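Local coordinates for glutathione s-transferase III (Zea mays, PDB 1AW9), which probably conjugates reduced glutathione to a wide range of hydrophobic electrophiles, helping maize to detoxify certain herbicides, at residues R72-A75 / S76-S80; D159-L163 / A164-H168; Y171-Y174 / L175-P179; A192-E195 / A196-A199; P201-Q204 / K205-A209. All coordinates share one frame; numbering follows the deposited sequence.

Overall arrangement
All five interactions are local, made within a helix or at its end, and together they show how one kind of contact changes with its surroundings. Interaction 1 ends helix 67-77 of the thioredoxin-like domain and is partly buried; the other four belong to the helical part that follows. Interactions 2 and 3 are buried: the first is a polar helix start, the second a hydroxyl-rich helix end. Interactions 4 and 5, on the consecutive helices 188-199 and 201-209, are partly buried and rest mainly on aromatic rings met by aliphatic groups. Interaction 4 touches 2, 3 and 5, while interaction 1 touches interaction 2 alone, where L163 packs on R72 and A75.

Interaction 1: residues R72-A75 / S76-S80; sequences RYIA and SKYAS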
# COMPACT_ATOMS: atom_id res chain seq x y z
N ARG A 72 -27.25 15.53 -12.51
CA ARG A 72 -27.35 16.00 -13.85
C ARG A 72 -28.76 15.76 -14.39
O ARG A 72 -29.34 16.63 -15.04
CB ARG A 72 -26.31 15.34 -14.72
CG ARG A 72 -26.35 15.85 -16.13
CD ARG A 72 -24.98 16.20 -16.63
NE ARG A 72 -25.05 17.00 -17.85
CZ ARG A 72 -23.99 17.37 -18.56
NH1 ARG A 72 -22.78 16.99 -18.17
NH2 ARG A 72 -24.14 18.11 -19.64
N TYR A 73 -29.32 14.60 -14.07
CA TYR A 73 -30.67 14.24 -14.50
C TYR A 73 -31.68 15.26 -13.98
O TYR A 73 -32.46 15.82 -14.74
CB TYR A 73 -31.02 12.86 -13.99
CG TYR A 73 -32.48 12.51 -14.05
CD1 TYR A 73 -33.05 12.00 -15.22
CD2 TYR A 73 -33.27 12.60 -12.91
CE1 TYR A 73 -34.38 11.60 -15.24
CE2 TYR A 73 -34.59 12.20 -12.92
CZ TYR A 73 -35.13 11.70 -14.08
OH TYR A 73 -36.42 11.23 -14.03
N ILE A 74 -31.67 15.49 -12.69
CA ILE A 74 -32.55 16.44 -12.08
C ILE A 74 -32.33 17.85 -12.65
O ILE A 74 -33.28 18.57 -12.85
CB ILE A 74 -32.32 16.46 -10.56
CG1 ILE A 74 -32.78 15.14 -9.94
CG2 ILE A 74 -32.91 17.71 -9.94
CD1 ILE A 74 -34.22 14.76 -10.21
N ALA A 75 -31.07 18.25 -12.90
CA ALA A 75 -30.76 19.58 -13.42
C ALA A 75 -31.30 19.84 -14.81
O ALA A 75 -31.62 20.98 -15.16
CB ALA A 75 -29.25 19.85 -13.38
N SER A 76 -31.38 18.81 -15.64
CA SER A 76 -31.92 19.01 -16.98
C SER A 76 -33.41 18.71 -17.04
O SER A 76 -34.15 19.37 -17.76
CB SER A 76 -31.15 18.18 -18.02
OG SER A 76 -30.85 16.88 -17.54
N LYS A 77 -33.86 17.76 -16.23
CA LYS A 77 -35.27 17.38 -16.21
C LYS A 77 -36.11 18.48 -15.62
O LYS A 77 -37.12 18.87 -16.19
CB LYS A 77 -35.47 16.08 -15.43
CG LYS A 77 -36.81 15.45 -15.61
CD LYS A 77 -37.34 15.05 -14.29
CE LYS A 77 -38.77 14.54 -14.36
NZ LYS A 77 -38.83 13.12 -14.78
N TYR A 78 -35.71 18.99 -14.47
CA TYR A 78 -36.45 20.06 -13.86
C TYR A 78 -35.72 21.36 -14.14
O TYR A 78 -35.57 22.20 -13.25
CB TYR A 78 -36.55 19.84 -12.37
CG TYR A 78 -37.22 18.56 -11.99
CD1 TYR A 78 -38.58 18.53 -11.82
CD2 TYR A 78 -36.48 17.41 -11.73
CE1 TYR A 78 -39.19 17.40 -11.38
CE2 TYR A 78 -37.09 16.26 -11.28
CZ TYR A 78 -38.45 16.27 -11.11
OH TYR A 78 -39.11 15.16 -10.65
N ALA A 79 -35.30 21.52 -15.39
CA ALA A 79 -34.56 22.69 -15.86
C ALA A 79 -35.13 24.08 -15.49
O ALA A 79 -34.36 25.05 -15.38
CB ALA A 79 -34.40 22.59 -17.35
N SER A 80 -36.44 24.17 -15.32
CA SER A 80 -37.10 25.43 -15.01
C SER A 80 -37.29 25.73 -13.54
O SER A 80 -37.13 26.88 -13.12
CB SER A 80 -38.44 25.46 -15.71
OG SER A 80 -38.25 25.03 -17.04
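The Y78 ring is met at its edge, near its own plane, by I74 CD1, which lies 3.4 Å from Y78 CE2; I74 O also sits in that plane beside the ring. Over one face of the same ring passes K77 CD, offset toward the rim. K77 then runs alongside the Y73 ring, pointing the same way, with its CD 4.0 Å from Y73 CZ in an oblique approach. The lysine gets there because CG stands opposite the backbone N (chi1 -167°) and the chain bends twice further out. At their ends Y73 OH and K77 NZ share an outside partner, D59, through a hydrogen bond and a salt bridge respectively. A phenylalanine in place of Y73 would remove the hydroxyl and would probably leave D59 with one donor fewer, K77 losing the neighbour that shares its acceptor. These residues form the last turn of helix 67-77, which closes the thioredoxin-like domain of glutathione transferases, and its exit, where Y78 first leaves helical backbone angles. The helix also faces the dimer partner, where R72 packs on R72 of the second subunit and Y73 on A93 of that subunit. Backbone bonds of the i to i+4 kind continue to the end, K77 N meeting Y73 O at 2.8 Å and Y78 N meeting I74 O at 3.0 Å. R72 O takes two donors from a single residue: S76 N at 3.0 Å and S76 OG at 2.9 Å, which arrive from opposite faces of its carbonyl plane.

Interaction 2: residues D159-L163 / A164-H168; sequences DEFTL and ADANH
D165 OD1 is gripped by T162 N at 3.0 Å in an almost straight bond (177°), met on the anti side of the carboxylate, and by a water that donates to it at 2.7 Å. The same water donates to E160 O at 2.8 Å and accepts from T162 OG1, so it ties the incoming loop to the first helical turn. T162 is the N-cap: its OG1, held between backbone N and carbonyl carbon by chi1 62°, receives a weak bond of 3.5 Å from A164 N. With the reciprocal T162 N to D165 bond this makes a capping box, a motif well known in the helical domain of glutathione transferases. Beside it F161 CZ touches A166 CB at 3.7 Å, joining the residue before the N-cap to the one after D165, the N'/N4 pairing of a hydrophobic staple. The other carboxylate oxygen, D165 OD2, accepts from W193 NE1 and L156 N. An alanine at D165 would remove both oxygens and would probably leave T162 N and the indole N-H of W193 without their acceptors, undoing the box. Buried but supplied with four donors, and set at a helix N-terminus, the carboxylate is likely to stay ionised.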
# COMPACT_ATOMS: atom_id res chain seq x y z
N ASP A 159 -19.60 33.44 -15.51
CA ASP A 159 -20.21 34.45 -14.67
C ASP A 159 -21.24 33.95 -13.71
O ASP A 159 -21.51 34.57 -12.68
CB ASP A 159 -20.88 35.51 -15.55
CG ASP A 159 -19.90 36.31 -16.38
OD1 ASP A 159 -19.02 36.97 -15.79
OD2 ASP A 159 -20.01 36.29 -17.63
N GLU A 160 -21.87 32.84 -14.06
CA GLU A 160 -22.94 32.30 -13.22
C GLU A 160 -22.65 30.99 -12.55
O GLU A 160 -21.82 30.21 -13.01
CB GLU A 160 -24.22 32.18 -14.03
CG GLU A 160 -24.02 31.66 -15.45
CD GLU A 160 -24.20 32.75 -16.49
OE1 GLU A 160 -24.94 33.73 -16.22
OE2 GLU A 160 -23.59 32.63 -17.59
N PHE A 161 -23.36 30.77 -11.45
CA PHE A 161 -23.27 29.58 -10.65
C PHE A 161 -23.99 28.47 -11.43
O PHE A 161 -25.12 28.66 -11.91
CB PHE A 161 -23.94 29.86 -9.30
CG PHE A 161 -24.10 28.66 -8.43
CD1 PHE A 161 -25.24 27.86 -8.53
CD2 PHE A 161 -23.16 28.38 -7.44
CE1 PHE A 161 -25.45 26.82 -7.65
CE2 PHE A 161 -23.36 27.32 -6.54
CZ PHE A 161 -24.50 26.54 -6.64
N THR A 162 -23.29 27.36 -11.67
CA THR A 162 -23.86 26.26 -12.41
C THR A 162 -23.72 24.98 -11.61
O THR A 162 -23.32 25.00 -10.43
CB THR A 162 -23.18 26.08 -13.81
OG1 THR A 162 -21.80 25.76 -13.64
CG2 THR A 162 -23.31 27.35 -14.66
N LEU A 163 -24.10 23.87 -12.25
CA LEU A 163 -24.02 22.54 -11.66
C LEU A 163 -22.57 22.25 -11.25
O LEU A 163 -22.32 21.66 -10.19
CB LEU A 163 -24.50 21.52 -12.69
CG LEU A 163 -24.63 20.05 -12.26
CD1 LEU A 163 -25.67 19.91 -11.14
CD2 LEU A 163 -24.98 19.20 -13.46
N ALA A 164 -21.62 22.68 -12.08
CA ALA A 164 -20.21 22.49 -11.79
C ALA A 164 -19.84 22.96 -10.38
O ALA A 164 -19.16 22.23 -9.66
CB ALA A 164 -19.33 23.18 -12.84
N ASP A 165 -20.35 24.12 -9.95
CA ASP A 165 -20.02 24.63 -8.61
C ASP A 165 -20.76 23.90 -7.50
O ASP A 165 -20.18 23.61 -6.45
CB ASP A 165 -20.30 26.14 -8.47
CG ASP A 165 -19.79 26.94 -9.66
OD1 ASP A 165 -20.54 27.04 -10.63
OD2 ASP A 165 -18.65 27.43 -9.68
N ALA A 166 -22.03 23.59 -7.75
CA ALA A 166 -22.89 22.96 -6.77
C ALA A 166 -22.39 21.57 -6.36
O ALA A 166 -22.53 21.17 -5.19
CB ALA A 166 -24.35 22.90 -7.32
N ASN A 167 -21.79 20.85 -7.32
CA ASN A 167 -21.27 19.51 -7.09
C ASN A 167 -20.10 19.51 -6.11
O ASN A 167 -19.78 18.48 -5.51
CB ASN A 167 -20.88 18.84 -8.41
CG ASN A 167 -22.06 18.13 -9.08
OD1 ASN A 167 -23.14 18.00 -8.50
ND2 ASN A 167 -21.85 17.61 -10.27
N HIS A 168 -19.51 20.68 -5.89
CA HIS A 168 -18.39 20.83 -4.97
C HIS A 168 -18.82 21.16 -3.59
O HIS A 168 -18.10 20.86 -2.66
CB HIS A 168 -17.51 21.98 -5.39
CG HIS A 168 -16.64 21.69 -6.57
ND1 HIS A 168 -17.07 21.81 -7.86
CD2 HIS A 168 -15.34 21.34 -6.63
CE1 HIS A 168 -16.08 21.56 -8.67
NE2 HIS A 168 -15.00 21.27 -7.95
O HOH W 1 -20.14 27.92 -13.19

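Interaction 3: residues Y171-Y174 / L175-P179; sequences YLLY and LSKTP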
# COMPACT_ATOMS: atom_id res chain seq x y z
N TYR A 171 -18.53 18.66 -0.23
CA TYR A 171 -17.17 18.35 0.15
C TYR A 171 -16.37 19.56 0.61
O TYR A 171 -15.53 19.42 1.50
CB TYR A 171 -16.47 17.51 -0.90
CG TYR A 171 -16.69 16.02 -0.63
CD1 TYR A 171 -15.87 15.33 0.27
CD2 TYR A 171 -17.73 15.31 -1.24
CE1 TYR A 171 -16.07 13.98 0.53
CE2 TYR A 171 -17.94 13.95 -0.98
CZ TYR A 171 -17.10 13.30 -0.09
OH TYR A 171 -17.27 11.95 0.16
N LEU A 172 -16.66 20.76 0.09
CA LEU A 172 -15.97 21.96 0.55
C LEU A 172 -16.41 22.19 2.00
O LEU A 172 -15.61 22.55 2.88
CB LEU A 172 -16.34 23.17 -0.32
CG LEU A 172 -15.60 23.35 -1.64
CD1 LEU A 172 -16.18 24.56 -2.30
CD2 LEU A 172 -14.09 23.54 -1.46
N LEU A 173 -17.70 21.97 2.25
CA LEU A 173 -18.30 22.11 3.58
C LEU A 173 -17.58 21.20 4.57
O LEU A 173 -17.09 21.65 5.60
CB LEU A 173 -19.80 21.77 3.50
CG LEU A 173 -20.69 22.03 4.72
CD1 LEU A 173 -20.58 20.90 5.72
CD2 LEU A 173 -20.33 23.36 5.37
N TYR A 174 -17.50 19.91 4.27
CA TYR A 174 -16.83 18.98 5.18
C TYR A 174 -15.34 19.27 5.34
O TYR A 174 -14.82 19.19 6.45
CB TYR A 174 -17.08 17.53 4.75
CG TYR A 174 -18.46 17.06 5.13
CD1 TYR A 174 -19.59 17.59 4.53
CD2 TYR A 174 -18.63 16.10 6.13
CE1 TYR A 174 -20.88 17.18 4.90
CE2 TYR A 174 -19.91 15.67 6.51
CZ TYR A 174 -21.03 16.22 5.89
OH TYR A 174 -22.29 15.77 6.21
N LEU A 175 -14.66 19.62 4.24
CA LEU A 175 -13.24 19.97 4.28
C LEU A 175 -13.03 21.11 5.28
O LEU A 175 -12.02 21.11 6.01
CB LEU A 175 -12.78 20.47 2.93
CG LEU A 175 -11.74 19.73 2.09
CD1 LEU A 175 -11.07 20.79 1.22
CD2 LEU A 175 -10.68 19.09 2.97
N SER A 176 -13.95 22.08 5.30
CA SER A 176 -13.84 23.23 6.21
C SER A 176 -13.87 22.86 7.69
O SER A 176 -13.38 23.61 8.52
CB SER A 176 -14.88 24.29 5.91
OG SER A 176 -16.17 23.86 6.28
N LYS A 177 -14.41 21.69 8.03
CA LYS A 177 -14.46 21.23 9.41
C LYS A 177 -13.25 20.39 9.79
O LYS A 177 -13.20 19.83 10.88
CB LYS A 177 -15.73 20.43 9.64
CG LYS A 177 -16.86 21.34 9.46
CD LYS A 177 -18.18 20.68 9.57
CE LYS A 177 -19.24 21.77 9.47
NZ LYS A 177 -18.82 23.03 10.20
N THR A 178 -12.27 20.30 8.90
CA THR A 178 -11.07 19.51 9.21
C THR A 178 -9.90 20.44 9.38
O THR A 178 -9.94 21.63 9.03
CB THR A 178 -10.64 18.55 8.03
OG1 THR A 178 -10.10 19.30 6.95
CG2 THR A 178 -11.77 17.74 7.52
N PRO A 179 -8.79 19.88 9.87
CA PRO A 179 -7.56 20.64 10.07
C PRO A 179 -6.99 21.01 8.69
O PRO A 179 -5.94 21.62 8.63
CB PRO A 179 -6.64 19.63 10.74
CG PRO A 179 -7.59 18.74 11.50
CD PRO A 179 -8.75 18.58 10.56
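S176 turns its hydroxyl back over the helix because chi1 is 71°, between the backbone N and the carbonyl carbon, and this brings OG to L173 O. The hydrogen bond is modelled at 2.5 Å from S176 OG to L173 O, so short that its exact length is doubtful. K177 takes a different course: its CG stands opposite its own carbonyl carbon, and the chain runs extended and brings CE to 4.1 Å from L173 CD1, the two side chains crossing at a slant; the bend beyond CE turns only NZ. Here the aliphatic part of the lysine touches the leucine. The turn closes helix 169-176 within the all-helical C-terminal domain. Y171 packs on P12 and N13, two residues likely to bind glutathione, while L172 and L173 face W194 of helix 188-199. K177 reaches A39 of the third subunit. Along the backbone the pattern tightens: L175 N reaches Y171 O at 2.9 Å and S176 N reaches L172 O at 3.0 Å, four residues back, but K177 N bonds to Y174 O, three residues back, at 3.0 Å, standing 60° out of the carbonyl plane. Just past the helix, the T178 hydroxyl folds back on L175 O. Its OG1 donates to a lone pair of L175 O at 2.8 Å and is also bonded to K180 N, while T178 N binds the same L175 O. The methyl CG2 of T178 comes within 3.5 Å of Y174 O.

Interaction 4: residues A192-E195 / A196-A199; sequences AWWE and AIVA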
# COMPACT_ATOMS: atom_id res chain seq x y z
N ALA A 192 -12.93 33.02 -1.70
CA ALA A 192 -14.04 33.90 -2.06
C ALA A 192 -15.15 33.07 -2.73
O ALA A 192 -16.32 33.13 -2.34
CB ALA A 192 -13.54 34.94 -3.03
N TRP A 193 -14.76 32.26 -3.71
CA TRP A 193 -15.67 31.39 -4.44
C TRP A 193 -16.46 30.51 -3.50
O TRP A 193 -17.67 30.36 -3.64
CB TRP A 193 -14.88 30.55 -5.43
CG TRP A 193 -15.62 29.41 -6.05
CD1 TRP A 193 -16.62 29.49 -6.98
CD2 TRP A 193 -15.32 28.01 -5.90
NE1 TRP A 193 -16.95 28.23 -7.43
CE2 TRP A 193 -16.16 27.30 -6.79
CE3 TRP A 193 -14.41 27.28 -5.11
CZ2 TRP A 193 -16.12 25.90 -6.92
CZ3 TRP A 193 -14.37 25.88 -5.24
CH2 TRP A 193 -15.22 25.21 -6.14
N TRP A 194 -15.79 29.93 -2.51
CA TRP A 194 -16.42 29.06 -1.51
C TRP A 194 -17.35 29.87 -0.62
O TRP A 194 -18.44 29.43 -0.28
CB TRP A 194 -15.34 28.39 -0.63
CG TRP A 194 -15.84 27.81 0.64
CD1 TRP A 194 -15.34 28.04 1.89
CD2 TRP A 194 -16.96 26.91 0.80
NE1 TRP A 194 -16.08 27.33 2.83
CE2 TRP A 194 -17.07 26.64 2.19
CE3 TRP A 194 -17.88 26.32 -0.09
CZ2 TRP A 194 -18.07 25.79 2.72
CZ3 TRP A 194 -18.88 25.48 0.44
CH2 TRP A 194 -18.96 25.22 1.83
N GLU A 195 -16.91 31.05 -0.22
CA GLU A 195 -17.76 31.86 0.62
C GLU A 195 -18.98 32.31 -0.10
O GLU A 195 -20.05 32.44 0.50
CB GLU A 195 -16.97 32.99 1.19
CG GLU A 195 -16.16 32.45 2.30
CD GLU A 195 -15.19 33.44 2.85
OE1 GLU A 195 -14.83 34.40 2.13
OE2 GLU A 195 -14.76 33.22 4.01
N ALA A 196 -18.86 32.50 -1.41
CA ALA A 196 -20.02 32.87 -2.20
C ALA A 196 -21.02 31.70 -2.19
O ALA A 196 -22.23 31.91 -2.09
CB ALA A 196 -19.63 33.20 -3.60
N ILE A 197 -20.53 30.46 -2.30
CA ILE A 197 -21.42 29.27 -2.34
C ILE A 197 -22.19 29.08 -1.03
O ILE A 197 -23.35 28.68 -1.04
CB ILE A 197 -20.65 27.93 -2.67
CG1 ILE A 197 -19.98 28.02 -4.04
CG2 ILE A 197 -21.60 26.73 -2.62
CD1 ILE A 197 -19.13 26.80 -4.40
N VAL A 198 -21.53 29.30 0.10
CA VAL A 198 -22.17 29.14 1.40
C VAL A 198 -23.27 30.17 1.59
O VAL A 198 -24.22 29.89 2.29
CB VAL A 198 -21.18 29.30 2.58
CG1 VAL A 198 -21.51 28.29 3.69
CG2 VAL A 198 -19.81 29.08 2.14
N ALA A 199 -23.09 31.36 1.03
CA ALA A 199 -24.05 32.46 1.11
C ALA A 199 -25.37 32.16 0.41
O ALA A 199 -26.39 32.77 0.72
CB ALA A 199 -23.45 33.76 0.53
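V198 CG2 is a bump over the six-membered ring of W194, its methyl carbon 3.6 Å from that ring's centroid and only 9° from the normal, a well-centred CH-pi contact as modelled, though CG2 also lies implausibly near W194 O, so the exact fit is doubtful. One residue earlier in each case, I197 does the same to W193 with a looser fit: CD1 lies over the five-membered ring, 4.1 Å from its centroid and offset toward the rim, with W193 CE2 its nearest ring atom at 3.8 Å. W193 and I197 run side by side, whereas W194 crosses I197 at about a right angle, so that I197 CB comes to 4.1 Å from W194 CE3. The isoleucine is therefore wedged against both indoles, with its tip on one and its base beside the other. Both tryptophans hold CG opposite the backbone N (chi1 168° in W193), which lays each indole along the helix, toward the residue one turn later. The i to i+4 bonds of helix 188-199 supply the spacing, A196 N meeting A192 O at 2.8 Å and I197 N meeting W193 O at 3.2 Å. Around the two indoles, L172 of helix 169-176 packs against both, and F203 of helix 201-209 adjoins W194 and V198, so the turn joins three helices of the C-terminal domain. Within the turn the side-chain chemistry is dispersion and CH-pi attraction, fitted by shape, while W193 NE1 is spoken for by D165 OD2.

Interaction 5: residues P201-Q204 / K205-A209; sequences PAFQ and KTVAA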
# COMPACT_ATOMS: atom_id res chain seq x y z
N PRO A 201 -28.88 30.88 -0.48
CA PRO A 201 -30.05 30.51 0.32
C PRO A 201 -30.30 29.00 0.29
O PRO A 201 -30.53 28.39 1.34
CB PRO A 201 -31.19 31.24 -0.39
CG PRO A 201 -30.53 32.41 -1.00
CD PRO A 201 -29.27 31.81 -1.55
N ALA A 202 -30.26 28.42 -0.91
CA ALA A 202 -30.47 26.98 -1.08
C ALA A 202 -29.45 26.21 -0.25
O ALA A 202 -29.80 25.26 0.49
CB ALA A 202 -30.35 26.59 -2.54
N PHE A 203 -28.19 26.64 -0.34
CA PHE A 203 -27.17 25.97 0.41
C PHE A 203 -27.39 26.08 1.88
O PHE A 203 -27.14 25.12 2.61
CB PHE A 203 -25.77 26.43 0.05
CG PHE A 203 -24.73 25.44 0.47
CD1 PHE A 203 -24.80 24.11 0.03
CD2 PHE A 203 -23.76 25.78 1.38
CE1 PHE A 203 -23.93 23.15 0.50
CE2 PHE A 203 -22.87 24.82 1.87
CZ PHE A 203 -22.96 23.50 1.43
N GLN A 204 -27.90 27.22 2.33
CA GLN A 204 -28.18 27.47 3.74
C GLN A 204 -29.16 26.47 4.27
O GLN A 204 -29.04 26.00 5.41
CB GLN A 204 -28.77 28.87 3.92
CG GLN A 204 -27.71 29.94 3.88
CD GLN A 204 -26.61 29.59 4.85
OE1 GLN A 204 -26.78 29.74 6.07
NE2 GLN A 204 -25.52 29.02 4.35
N LYS A 205 -30.13 26.14 3.42
CA LYS A 205 -31.19 25.17 3.72
C LYS A 205 -30.55 23.80 3.88
O LYS A 205 -30.73 23.11 4.90
CB LYS A 205 -32.21 25.15 2.57
CG LYS A 205 -33.64 24.62 2.90
CD LYS A 205 -34.54 24.54 1.63
CE LYS A 205 -34.50 25.85 0.79
NZ LYS A 205 -35.00 25.68 -0.63
N THR A 206 -29.78 23.42 2.87
CA THR A 206 -29.08 22.14 2.86
C THR A 206 -28.28 21.94 4.15
O THR A 206 -28.45 20.95 4.84
CB THR A 206 -28.13 22.05 1.66
OG1 THR A 206 -28.85 22.35 0.46
CG2 THR A 206 -27.51 20.65 1.57
N VAL A 207 -27.42 22.89 4.47
CA VAL A 207 -26.60 22.80 5.67
C VAL A 207 -27.49 22.62 6.89
O VAL A 207 -27.16 21.85 7.80
CB VAL A 207 -25.75 24.09 5.88
CG1 VAL A 207 -25.21 24.14 7.30
CG2 VAL A 207 -24.58 24.14 4.90
N ALA A 208 -28.59 23.36 6.91
CA ALA A 208 -29.55 23.31 8.00
C ALA A 208 -30.08 21.91 8.28
O ALA A 208 -30.40 21.57 9.43
CB ALA A 208 -30.69 24.24 7.71
N ALA A 209 -30.20 21.11 7.22
CA ALA A 209 -30.71 19.74 7.33
C ALA A 209 -29.71 18.66 7.82
O ALA A 209 -30.13 17.59 8.22
CB ALA A 209 -31.34 19.31 5.99
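F203 leans along helix 201-209 toward V207, one turn ahead. This is the last regular helix of the chain, lying against helix 188-199 on one side and against helix 12-23 of the thioredoxin-like domain on another. From F203 CB, CG stands opposite the F203 backbone N (chi1 -161°), which throws the ring forward. On one branch CD1 comes to 4.2 Å from T206 CB; on the other, CD2 passes V207 CG2 at 4.0 Å. Next, CE2 makes the tightest touch of the ring within this helix, 3.5 Å to V207 CG2. At the tip CZ is 3.9 Å from V207 CG2. V207 offers this methyl because CG2 stands opposite its own carbonyl carbon, and it reaches the ring at a slant. Around the phenyl group lie L173, W194 and V198, where helices 169-176, 188-199 and 201-209 converge. T206, next to V207, turns to the other domain: its OG1 is hydrogen-bonded to N22 ND2 of helix 12-23. P201, which has no N-H to give, suits the first turn, its O accepting from K205 N at 3.1 Å. The next two i to i+4 bonds are nearly straight, 170° at T206 N to A202 O and 175° at V207 N to F203 O. At the far end A209 N is shared by two acceptors, K205 O at 3.1 Å and T206 O at 3.0 Å.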